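Local structure of amidohydrolase 3 domain-containing protein (3GGM) at residues M6-G11 against S24-T29. The protein is of unknown function, though the full-length protein is probably a hydrolase of carbon-nitrogen bonds other than peptide bonds, and this chain is its N-terminal piece. Residues are numbered along the deposited sequence; the frame is centred on the assembly and turned at random.
Sequences MILYNG and SAIAIT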
# COMPACT_ATOMS: atom_id res chain seq x y z
N MET A 6 -5.37 18.29 -13.03
CA MET A 6 -5.43 16.91 -13.47
C MET A 6 -6.81 16.30 -13.24
O MET A 6 -7.47 16.62 -12.26
CB MET A 6 -4.37 16.10 -12.71
CG MET A 6 -4.54 14.59 -12.79
SD MET A 6 -4.16 13.91 -14.41
CE MET A 6 -2.34 14.03 -14.37
N ILE A 7 -7.22 15.43 -14.15
CA ILE A 7 -8.50 14.74 -14.04
C ILE A 7 -8.31 13.29 -14.46
O ILE A 7 -7.98 13.01 -15.61
CB ILE A 7 -9.58 15.36 -14.95
CG1 ILE A 7 -9.94 16.76 -14.46
CG2 ILE A 7 -10.81 14.45 -14.98
CD1 ILE A 7 -11.04 17.43 -15.26
N LEU A 8 -8.47 12.37 -13.52
CA LEU A 8 -8.35 10.95 -13.82
C LEU A 8 -9.79 10.47 -13.90
O LEU A 8 -10.56 10.69 -12.96
CB LEU A 8 -7.61 10.21 -12.71
CG LEU A 8 -6.15 10.57 -12.43
CD1 LEU A 8 -6.07 11.86 -11.62
CD2 LEU A 8 -5.49 9.45 -11.65
N TYR A 9 -10.16 9.84 -15.01
CA TYR A 9 -11.53 9.35 -15.16
C TYR A 9 -11.61 7.93 -15.72
O TYR A 9 -10.60 7.33 -16.08
CB TYR A 9 -12.33 10.29 -16.07
CG TYR A 9 -11.82 10.32 -17.49
CD1 TYR A 9 -10.63 10.96 -17.81
CD2 TYR A 9 -12.50 9.66 -18.51
CE1 TYR A 9 -10.12 10.94 -19.12
CE2 TYR A 9 -12.01 9.63 -19.81
CZ TYR A 9 -10.82 10.26 -20.11
OH TYR A 9 -10.34 10.21 -21.40
N ASN A 10 -12.84 7.42 -15.80
CA ASN A 10 -13.13 6.08 -16.29
C ASN A 10 -12.39 4.99 -15.53
O ASN A 10 -11.85 4.03 -16.12
CB ASN A 10 -12.84 6.00 -17.80
CG ASN A 10 -13.25 4.67 -18.39
OD1 ASN A 10 -14.31 4.15 -18.08
ND2 ASN A 10 -12.40 4.12 -19.27
N GLY A 11 -12.37 5.13 -14.20
CA GLY A 11 -11.70 4.16 -13.35
C GLY A 11 -12.55 3.75 -12.16
O GLY A 11 -13.77 3.96 -12.14
N SER A 24 -15.86 7.12 -10.42
CA SER A 24 -15.05 6.70 -11.56
C SER A 24 -14.08 7.79 -12.00
O SER A 24 -13.25 7.57 -12.87
CB SER A 24 -15.93 6.31 -12.75
OG SER A 24 -16.70 7.41 -13.21
N ALA A 25 -14.20 8.97 -11.41
CA ALA A 25 -13.34 10.07 -11.80
C ALA A 25 -13.03 11.00 -10.65
O ALA A 25 -13.85 11.22 -9.77
CB ALA A 25 -13.99 10.85 -12.91
N ILE A 26 -11.83 11.58 -10.67
CA ILE A 26 -11.42 12.49 -9.62
C ILE A 26 -10.69 13.67 -10.26
O ILE A 26 -10.01 13.51 -11.28
CB ILE A 26 -10.49 11.77 -8.62
CG1 ILE A 26 -10.15 12.68 -7.45
CG2 ILE A 26 -9.22 11.33 -9.32
CD1 ILE A 26 -9.30 11.99 -6.40
N ALA A 27 -10.86 14.85 -9.67
CA ALA A 27 -10.20 16.06 -10.17
C ALA A 27 -9.24 16.56 -9.10
O ALA A 27 -9.58 16.60 -7.91
CB ALA A 27 -11.23 17.15 -10.51
N ILE A 28 -8.04 16.96 -9.53
CA ILE A 28 -7.00 17.44 -8.64
C ILE A 28 -6.54 18.82 -9.06
O ILE A 28 -6.24 19.06 -10.24
CB ILE A 28 -5.77 16.49 -8.66
CG1 ILE A 28 -6.20 15.09 -8.22
CG2 ILE A 28 -4.66 17.03 -7.75
CD1 ILE A 28 -5.10 14.05 -8.35
N THR A 29 -6.49 19.74 -8.10
CA THR A 29 -6.05 21.11 -8.36
C THR A 29 -4.92 21.39 -7.37
O THR A 29 -5.12 21.36 -6.16
CB THR A 29 -7.20 22.10 -8.16
OG1 THR A 29 -8.30 21.69 -8.98
CG2 THR A 29 -6.77 23.51 -8.58
O HOH W 1 -15.48 8.52 -15.51
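Strand 6-9 runs antiparallel to residues 25-29, the two axes 4.6 Å apart and 172° between their directions. Met6 faces Ile28, and Leu8 faces Ile26, as hydrogen-bonded pairs; each exchanges two backbone bonds, the straightest being Ile28 N to Met6 O at 2.8 Å. Between them, Ile7 and Ala27 form a non-hydrogen-bonded pair, and on the face these two residues share the methyl of Ala27 lies 4.2 Å from Ile7 CG1, a place where a small residue fits. Leu8 touches both Ile26 and Ile28 on the other face. Its CB sits 3.9 Å from Ile26 CG2, the two side chains lying alongside and pointing the same way. With CG anti to the carbonyl carbon (chi1 -64°), the branch leads on to CD1, which touches Ile26 CG2 again and then meets Ile28 CD1 at 4.1 Å, crossing that chain obliquely. Branched aliphatic residues suit this buried face, which His69 and Leu74 of a second subunit help to cover by packing on Leu8 and Ile28. The pairing belongs to a small mixed sheet in the N-terminal part of an Amidohydro_3 (YtcJ-like) protein, in which strand 6-9 has 22-29 as its antiparallel neighbour and 50-53 as its parallel one. Beyond Tyr9, whose CB packs against the methyl of Ala25, the ladder changes character. Asn10 adopts a left-handed backbone conformation, which asparagine tolerates well, and the chain turns so that Gly11 N donates to Ser24 O at 2.9 Å, on a carbonyl lone pair. Ser24 CB packs 3.2 Å from Gly11 O. A water accepts from Asn10 N and hydrogen-bonds to Ser24 OG, while Asn10 ND2 hydrogen-bonds to Asp53 OD1.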